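Local coordinates for protein allergen Bos d 2 (PDB 4WFV) that probably carries pheromones or other small odorants as a secreted lipocalin, and is a major cow dander allergen, at residues R17-A22 against N147-D152; N86-I91 against T100-Y105. All blocks are in the same frame, centred on the assembly; numbering follows the deposited sequence. Where two conformers were deposited one is given.

Contact 1. Residues R17-A22 against N147-D152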
ATOM      1  N   ARG A  17       8.038   3.000   4.902  1.00  9.55           N
ATOM      2  CA  ARG A  17       8.655   2.075   3.951  0.51  9.42           C
ATOM      3  C   ARG A  17       7.663   0.953   3.702  1.00  8.86           C
ATOM      4  O   ARG A  17       6.943   0.551   4.612  1.00 11.10           O
ATOM      5  CB  ARG A  17       9.938   1.465   4.521  0.51  9.48           C
ATOM      6  CG  ARG A  17      11.055   2.459   4.784  0.51 12.57           C
ATOM      7  CD  ARG A  17      12.331   1.775   5.267  0.51 13.31           C
ATOM      8  NE  ARG A  17      13.308   2.761   5.721  0.51 16.08           N
ATOM      9  CZ  ARG A  17      13.401   3.198   6.971  0.51 10.44           C
ATOM     10  NH1 ARG A  17      12.588   2.724   7.900  0.51 15.05           N
ATOM     11  NH2 ARG A  17      14.313   4.107   7.293  0.51 14.36           N
ATOM     12  N   ILE A  18       7.632   0.427   2.490  1.00  8.08           N
ATOM     13  CA  ILE A  18       6.809  -0.751   2.248  1.00  8.20           C
ATOM     14  C   ILE A  18       7.624  -1.993   2.515  1.00  8.06           C
ATOM     15  O   ILE A  18       8.742  -2.139   2.017  1.00  9.37           O
ATOM     16  CB  ILE A  18       6.196  -0.765   0.833  1.00  6.02           C
ATOM     17  CG1 ILE A  18       5.216  -1.933   0.680  1.00  6.42           C
ATOM     18  CG2 ILE A  18       7.268  -0.790  -0.248  1.00  8.48           C
ATOM     19  CD1 ILE A  18       4.218  -1.706  -0.450  1.00  8.75           C
ATOM     20  N   ILE A  19       7.076  -2.878   3.342  1.00  6.18           N
ATOM     21  CA  ILE A  19       7.748  -4.134   3.649  1.00  7.22           C
ATOM     22  C   ILE A  19       7.188  -5.263   2.790  1.00  6.54           C
ATOM     23  O   ILE A  19       7.961  -6.010   2.161  1.00  7.75           O
ATOM     24  CB  ILE A  19       7.614  -4.503   5.140  1.00  6.50           C
ATOM     25  CG1 ILE A  19       7.943  -3.297   6.028  1.00  7.14           C
ATOM     26  CG2 ILE A  19       8.483  -5.710   5.471  1.00  7.30           C
ATOM     27  CD1 ILE A  19       9.334  -2.700   5.785  1.00  8.19           C
ATOM     28  N   TYR A  20       5.859  -5.363   2.732  1.00  6.56           N
ATOM     29  CA  TYR A  20       5.213  -6.444   1.999  1.00  6.67           C
ATOM     30  C   TYR A  20       4.104  -5.928   1.104  1.00  7.02           C
ATOM     31  O   TYR A  20       3.499  -4.881   1.346  1.00  7.16           O
ATOM     32  CB  TYR A  20       4.563  -7.446   2.964  1.00  7.60           C
ATOM     33  CG  TYR A  20       5.527  -8.175   3.865  1.00  8.25           C
ATOM     34  CD1 TYR A  20       6.352  -9.168   3.371  1.00  8.29           C
ATOM     35  CD2 TYR A  20       5.583  -7.889   5.228  1.00  8.63           C
ATOM     36  CE1 TYR A  20       7.244  -9.847   4.206  1.00  9.29           C
ATOM     37  CE2 TYR A  20       6.473  -8.544   6.065  1.00  9.52           C
ATOM     38  CZ  TYR A  20       7.285  -9.529   5.554  1.00 11.01           C
ATOM     39  OH  TYR A  20       8.167 -10.188   6.376  1.00 13.02           O
ATOM     40  N   ALA A  21       3.810  -6.719   0.079  1.00  6.49           N
ATOM     41  CA  ALA A  21       2.569  -6.564  -0.671  1.00  6.21           C
ATOM     42  C   ALA A  21       2.031  -7.955  -0.931  1.00  7.19           C
ATOM     43  O   ALA A  21       2.785  -8.927  -0.919  1.00  8.85           O
ATOM     44  CB  ALA A  21       2.792  -5.824  -1.983  1.00  7.46           C
ATOM     45  N   ALA A  22       0.728  -8.049  -1.165  1.00  6.30           N
ATOM     46  CA  ALA A  22       0.104  -9.334  -1.477  1.00  5.32           C
ATOM     47  C   ALA A  22      -1.062  -9.053  -2.390  1.00  6.33           C
ATOM     48  O   ALA A  22      -1.710  -8.023  -2.261  1.00  7.77           O
ATOM     49  CB  ALA A  22      -0.375 -10.040  -0.188  1.00  7.17           C
ATOM     50  N   ASN A 147       8.047  -9.793  -0.457  1.00 10.03           N
ATOM     51  CA  ASN A 147       8.792  -8.868   0.387  1.00  9.11           C
ATOM     52  C   ASN A 147       9.403  -7.797  -0.504  1.00  9.93           C
ATOM     53  O   ASN A 147      10.323  -8.063  -1.275  1.00 12.69           O
ATOM     54  CB  ASN A 147       9.872  -9.571   1.209  1.00 11.12           C
ATOM     55  CG  ASN A 147      10.615  -8.611   2.127  1.00 12.93           C
ATOM     56  OD1 ASN A 147      11.054  -7.541   1.703  1.00 12.00           O
ATOM     57  ND2 ASN A 147      10.744  -8.981   3.401  1.00 15.10           N
ATOM     58  N   LEU A 148       8.839  -6.606  -0.442  1.00  6.74           N
ATOM     59  CA  LEU A 148       9.272  -5.509  -1.291  1.00  7.04           C
ATOM     60  C   LEU A 148      10.516  -4.790  -0.787  1.00  7.71           C
ATOM     61  O   LEU A 148      11.314  -4.322  -1.592  1.00  7.42           O
ATOM     62  CB  LEU A 148       8.141  -4.491  -1.462  1.00  8.04           C
ATOM     63  CG  LEU A 148       7.241  -4.716  -2.681  1.00  7.81           C
ATOM     64  CD1 LEU A 148       6.616  -6.114  -2.660  1.00  8.23           C
ATOM     65  CD2 LEU A 148       6.149  -3.651  -2.732  1.00  9.72           C
ATOM     66  N   ILE A 149      10.688  -4.680   0.521  1.00  7.94           N
ATOM     67  CA  ILE A 149      11.846  -3.930   0.987  1.00  7.35           C
ATOM     68  C   ILE A 149      13.153  -4.599   0.551  1.00  8.31           C
ATOM     69  O   ILE A 149      14.143  -3.909   0.279  1.00  9.40           O
ATOM     70  CB  ILE A 149      11.789  -3.615   2.493  1.00  7.18           C
ATOM     71  CG1 ILE A 149      12.966  -2.699   2.850  1.00  9.26           C
ATOM     72  CG2 ILE A 149      11.824  -4.885   3.337  1.00 10.15           C
ATOM     73  CD1 ILE A 149      12.821  -2.004   4.172  1.00 10.61           C
ATOM     74  N   LYS A 150      13.152  -5.924   0.418  1.00  8.41           N
ATOM     75  CA  LYS A 150      14.367  -6.627   0.009  1.00  9.82           C
ATOM     76  C   LYS A 150      14.759  -6.373  -1.450  1.00  8.35           C
ATOM     77  O   LYS A 150      15.866  -6.729  -1.868  1.00 10.54           O
ATOM     78  CB  LYS A 150      14.244  -8.132   0.273  1.00 11.11           C
ATOM     79  CG  LYS A 150      14.274  -8.481   1.760  1.00 13.72           C
ATOM     80  CD  LYS A 150      13.997  -9.955   2.010  1.00 18.89           C
ATOM     81  CE  LYS A 150      13.961 -10.248   3.506  1.00 20.42           C
ATOM     82  NZ  LYS A 150      15.310 -10.100   4.115  1.00 32.63           N
ATOM     83  N   THR A 151      13.877  -5.754  -2.226  1.00  7.68           N
ATOM     84  CA  THR A 151      14.253  -5.341  -3.581  1.00  8.58           C
ATOM     85  C   THR A 151      14.189  -3.825  -3.757  1.00  8.26           C
ATOM     86  O   THR A 151      14.289  -3.316  -4.880  1.00  9.28           O
ATOM     87  CB  THR A 151      13.374  -6.024  -4.669  1.00 10.05           C
ATOM     88  OG1 THR A 151      12.031  -5.528  -4.586  1.00 10.50           O
ATOM     89  CG2 THR A 151      13.376  -7.548  -4.497  1.00 11.96           C
ATOM     90  N   ASP A 152      14.042  -3.099  -2.645  1.00  7.53           N
ATOM     91  CA  ASP A 152      13.931  -1.644  -2.707  1.00  6.20           C
ATOM     92  C   ASP A 152      15.301  -0.992  -2.665  1.00  8.47           C
ATOM     93  O   ASP A 152      15.789  -0.576  -1.603  1.00  7.85           O
ATOM     94  CB  ASP A 152      13.066  -1.117  -1.565  1.00  6.87           C
ATOM     95  CG  ASP A 152      12.737   0.360  -1.713  1.00  7.01           C
ATOM     96  OD1 ASP A 152      13.358   1.027  -2.572  1.00  7.84           O
ATOM     97  OD2 ASP A 152      11.879   0.856  -0.958  1.00  8.65           O
TER
HETATM   98  O   HOH W   1      10.520   0.051   1.287  1.00 12.93           O
HETATM   99  O   HOH W   2      10.128 -11.662   4.714  1.00 23.52           O
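The carbonyl oxygen of Ile19 takes two backbone N-H groups from the other segment: Leu148 N at 2.8 Å from Ile19 O, and Ile149 N in a longer, weak bond. Leu148 N stands 36° out of the carbonyl plane, and its N-H is bent to 135°, while the weak bond is the straighter one. Tyr20 and Asn147 form an antiparallel non-hydrogen-bonded pair, the bridge before a short 3-10 segment at 149-150. Asn147 OD1 accepts from Lys150 N at 2.9 Å, an Asx motif. Asn147 ND2 comes obliquely to the Tyr20 ring, 3.7 Å from Tyr20 CE1, and one water joins ND2 to Tyr20 OH. A second water donates to both Ile18 O and Asp152 OD2, whose carboxylate also forms a salt bridge with Arg40.

Leu148 divides its methyls, CD2 reaching Ile18 CD1 at 3.6 Å and CD1 reaching Ala21 CB at 3.9 Å. Ile149 lies side by side with Ile19; its CG1 is anti to the backbone N (chi1 -174°), and CD1 beyond it meets Ile19 CD1 at 3.9 Å.

Ile19 and Tyr20 together face Gly116 in a classic beta bulge. The direct polar link between the segments therefore rests on one main-chain acceptor, Ile19 O; side chains add apolar contact and water-mediated links, since none hydrogen-bonds directly across.

Contact 2. Residues N86-I91 against T100-Y105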
ATOM      1  N   ASN A  86      -8.350   2.759  -8.816  1.00  8.22           N
ATOM      2  CA  ASN A  86      -8.111   2.124  -7.534  1.00  7.81           C
ATOM      3  C   ASN A  86      -8.985   2.679  -6.441  1.00  8.72           C
ATOM      4  O   ASN A  86      -9.194   3.886  -6.354  1.00 10.81           O
ATOM      5  CB  ASN A  86      -6.675   2.395  -7.100  1.00  9.21           C
ATOM      6  CG  ASN A  86      -5.662   1.897  -8.091  1.00  8.70           C
ATOM      7  OD1 ASN A  86      -5.318   0.721  -8.084  1.00 10.89           O
ATOM      8  ND2 ASN A  86      -5.154   2.791  -8.933  1.00 10.00           N
ATOM      9  N   THR A  87      -9.447   1.797  -5.569  1.00  8.28           N
ATOM     10  CA  THR A  87      -9.800   2.244  -4.232  1.00  9.23           C
ATOM     11  C   THR A  87      -8.670   1.823  -3.320  1.00  9.85           C
ATOM     12  O   THR A  87      -8.068   0.765  -3.511  1.00 11.39           O
ATOM     13  CB  THR A  87     -11.131   1.683  -3.725  1.00 10.64           C
ATOM     14  OG1 THR A  87     -11.152   0.258  -3.856  1.00 12.28           O
ATOM     15  CG2 THR A  87     -12.295   2.290  -4.513  1.00 15.64           C
ATOM     16  N   LEU A  88      -8.362   2.681  -2.359  1.00  9.64           N
ATOM     17  CA  LEU A  88      -7.336   2.407  -1.364  1.00  8.16           C
ATOM     18  C   LEU A  88      -7.915   2.714   0.001  1.00 11.04           C
ATOM     19  O   LEU A  88      -8.316   3.843   0.273  1.00 10.46           O
ATOM     20  CB  LEU A  88      -6.089   3.266  -1.621  1.00 10.95           C
ATOM     21  CG  LEU A  88      -4.883   3.050  -0.697  1.00 11.27           C
ATOM     22  CD1 LEU A  88      -3.594   3.405  -1.421  1.00 14.67           C
ATOM     23  CD2 LEU A  88      -5.005   3.826   0.610  1.00 14.32           C
ATOM     24  N   GLU A  89      -7.953   1.695   0.850  1.00  8.00           N
ATOM     25  CA  GLU A  89      -8.514   1.820   2.183  1.00 10.49           C
ATOM     26  C   GLU A  89      -7.433   1.582   3.224  1.00  9.94           C
ATOM     27  O   GLU A  89      -6.699   0.604   3.149  1.00  9.65           O
ATOM     28  CB  GLU A  89      -9.625   0.792   2.390  1.00 11.70           C
ATOM     29  CG  GLU A  89     -10.313   0.937   3.741  1.00 11.14           C
ATOM     30  CD  GLU A  89     -11.339  -0.141   4.011  1.00 15.53           C
ATOM     31  OE1 GLU A  89     -11.554  -1.011   3.147  1.00 17.52           O
ATOM     32  OE2 GLU A  89     -11.944  -0.120   5.106  1.00 17.38           O
ATOM     33  N   VAL A  90      -7.335   2.474   4.200  1.00 10.30           N
ATOM     34  CA  VAL A  90      -6.474   2.227   5.350  1.00  8.40           C
ATOM     35  C   VAL A  90      -7.227   1.296   6.298  1.00 10.97           C
ATOM     36  O   VAL A  90      -8.251   1.677   6.861  1.00 12.14           O
ATOM     37  CB  VAL A  90      -6.098   3.540   6.072  1.00 10.57           C
ATOM     38  CG1 VAL A  90      -5.199   3.247   7.278  1.00 10.87           C
ATOM     39  CG2 VAL A  90      -5.408   4.489   5.103  1.00 13.99           C
ATOM     40  N   ILE A  91      -6.744   0.063   6.455  1.00  7.90           N
ATOM     41  CA  ILE A  91      -7.470  -0.936   7.244  1.00  9.17           C
ATOM     42  C   ILE A  91      -6.799  -1.218   8.589  1.00  9.24           C
ATOM     43  O   ILE A  91      -7.378  -1.886   9.459  1.00 13.56           O
ATOM     44  CB  ILE A  91      -7.710  -2.244   6.453  1.00  8.65           C
ATOM     45  CG1 ILE A  91      -6.389  -2.880   6.001  1.00  9.99           C
ATOM     46  CG2 ILE A  91      -8.607  -1.976   5.257  1.00 10.12           C
ATOM     47  CD1 ILE A  91      -6.548  -4.318   5.518  1.00  9.67           C
ATOM     48  N   THR A 100      -2.752  -1.116   3.948  1.00  6.23           N
ATOM     49  CA  THR A 100      -3.747  -0.672   2.981  1.00  6.78           C
ATOM     50  C   THR A 100      -4.399  -1.874   2.330  1.00  7.75           C
ATOM     51  O   THR A 100      -3.794  -2.944   2.225  1.00  7.77           O
ATOM     52  CB  THR A 100      -3.137   0.173   1.847  1.00  8.54           C
ATOM     53  OG1 THR A 100      -2.275  -0.652   1.047  1.00 10.05           O
ATOM     54  CG2 THR A 100      -2.362   1.353   2.404  1.00 10.56           C
ATOM     55  N   TYR A 101      -5.643  -1.687   1.896  1.00  8.32           N
ATOM     56  CA  TYR A 101      -6.334  -2.653   1.063  1.00  8.86           C
ATOM     57  C   TYR A 101      -6.732  -1.927  -0.209  1.00  8.51           C
ATOM     58  O   TYR A 101      -7.395  -0.893  -0.162  1.00  9.35           O
ATOM     59  CB  TYR A 101      -7.568  -3.227   1.767  1.00  9.63           C
ATOM     60  CG  TYR A 101      -8.425  -4.068   0.849  1.00  9.81           C
ATOM     61  CD1 TYR A 101      -7.968  -5.289   0.360  1.00 11.18           C
ATOM     62  CD2 TYR A 101      -9.679  -3.629   0.440  1.00 10.41           C
ATOM     63  CE1 TYR A 101      -8.741  -6.059  -0.497  1.00  9.72           C
ATOM     64  CE2 TYR A 101     -10.465  -4.400  -0.425  1.00 12.06           C
ATOM     65  CZ  TYR A 101      -9.983  -5.609  -0.885  1.00 11.75           C
ATOM     66  OH  TYR A 101     -10.742  -6.376  -1.739  1.00 13.43           O
ATOM     67  N   VAL A 102      -6.295  -2.455  -1.342  1.00  8.06           N
ATOM     68  CA  VAL A 102      -6.507  -1.815  -2.627  1.00  8.54           C
ATOM     69  C   VAL A 102      -7.293  -2.738  -3.541  1.00  6.77           C
ATOM     70  O   VAL A 102      -6.999  -3.939  -3.622  1.00  9.77           O
ATOM     71  CB  VAL A 102      -5.151  -1.491  -3.278  1.00  8.04           C
ATOM     72  CG1 VAL A 102      -5.324  -1.049  -4.727  1.00 10.70           C
ATOM     73  CG2 VAL A 102      -4.401  -0.447  -2.450  1.00 10.67           C
ATOM     74  N   GLU A 103      -8.301  -2.185  -4.206  1.00  7.18           N
ATOM     75  CA  GLU A 103      -8.935  -2.875  -5.326  1.00  7.63           C
ATOM     76  C   GLU A 103      -8.610  -2.081  -6.580  1.00  7.77           C
ATOM     77  O   GLU A 103      -8.958  -0.903  -6.705  1.00  9.24           O
ATOM     78  CB  GLU A 103     -10.454  -3.017  -5.132  1.00  9.05           C
ATOM     79  CG  GLU A 103     -10.819  -3.849  -3.915  1.00 11.73           C
ATOM     80  CD  GLU A 103     -12.279  -4.256  -3.874  1.00 17.24           C
ATOM     81  OE1 GLU A 103     -13.091  -3.684  -4.639  1.00 23.71           O
ATOM     82  OE2 GLU A 103     -12.611  -5.152  -3.066  1.00 15.54           O
ATOM     83  N   ASN A 104      -7.900  -2.724  -7.497  1.00  7.18           N
ATOM     84  CA  ASN A 104      -7.517  -2.094  -8.752  1.00  8.46           C
ATOM     85  C   ASN A 104      -8.303  -2.713  -9.897  1.00  7.42           C
ATOM     86  O   ASN A 104      -8.467  -3.928  -9.958  1.00  8.27           O
ATOM     87  CB  ASN A 104      -6.013  -2.277  -8.987  1.00  7.49           C
ATOM     88  CG  ASN A 104      -5.579  -1.893 -10.389  1.00  7.45           C
ATOM     89  OD1 ASN A 104      -5.594  -2.722 -11.305  1.00  9.04           O
ATOM     90  ND2 ASN A 104      -5.163  -0.646 -10.562  1.00  8.32           N
ATOM     91  N   TYR A 105      -8.803  -1.869 -10.787  1.00  8.03           N
ATOM     92  CA  TYR A 105      -9.465  -2.344 -11.993  1.00  7.45           C
ATOM     93  C   TYR A 105      -8.750  -1.749 -13.189  1.00  7.75           C
ATOM     94  O   TYR A 105      -8.595  -0.527 -13.290  1.00  9.10           O
ATOM     95  CB  TYR A 105     -10.936  -1.922 -11.990  1.00 10.31           C
ATOM     96  CG  TYR A 105     -11.674  -2.163 -13.293  1.00  9.81           C
ATOM     97  CD1 TYR A 105     -11.901  -3.451 -13.766  1.00 10.28           C
ATOM     98  CD2 TYR A 105     -12.169  -1.093 -14.031  1.00 11.35           C
ATOM     99  CE1 TYR A 105     -12.588  -3.667 -14.967  1.00 10.93           C
ATOM    100  CE2 TYR A 105     -12.850  -1.298 -15.206  1.00 11.88           C
ATOM    101  CZ  TYR A 105     -13.053  -2.582 -15.662  1.00  9.37           C
ATOM    102  OH  TYR A 105     -13.738  -2.767 -16.841  1.00 13.79           O
TER
HETATM  103  O   HOH W   3     -10.058  -0.555  -1.379  1.00 12.08           O
HETATM  104  O   HOH W   4     -13.461  -0.725  -4.901  1.00 19.40           O
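Asn86 OD1 accepts from Asn104 ND2 at 2.8 Å across an antiparallel beta hairpin of the lipocalin barrel, whose strand segments run 162° apart. The same nitrogen also donates to the carbonyl of Tyr83. The acceptor lies in the plane of the Asn104 amide, whereas the donor stands 39° out of the Asn86 carbonyl plane; the two amides lie side by side, pointing the same way. Thr87 with Glu103 and Glu89 with Tyr101 are the hydrogen-bonded pairs, each closed by two N-H...O bonds, the shorter set being 2.8 Å both for Glu89 N to Tyr101 O and for Tyr101 N to Glu89 O.

Side chains alternate between the faces. With Asn86 and Asn104 lie Leu88, Val102 and Thr100: Leu88 CG approaches Val102 CG2 at 3.9 Å, and Leu88 CD2 meets Thr100 CG2 at 4.0 Å. Ile91 CG2 packs on Tyr101 CB at 3.9 Å. On the face of Tyr101 and Glu103, Thr87 OG1 binds two waters; one donates to Tyr101 O, the other to Glu103 OE1. Tyr101 OH, also bonded to Lys112, donates at 2.6 Å to the anti lone pair of Glu103 OE2.

Both contacts belong to one antiparallel sheet but lie on opposite sides of the chain's centre, their centres about 17 Å apart and their nearest atoms about 7 Å apart without touching. Strand 110-118 spans the gap: it pairs with 97-105 of contact 2 on one side and with 17-23 of contact 1 on the other. Glu115 makes the connection concrete, since it bonds Thr100 through its carboxylate and touches Ile18. Contact 2 joins strands adjacent in the chain, a hairpin, whereas contact 1 brings together segments 125 residues apart and encloses contact 2 along the chain. In lipocalins such a barrel surrounds the ligand pocket.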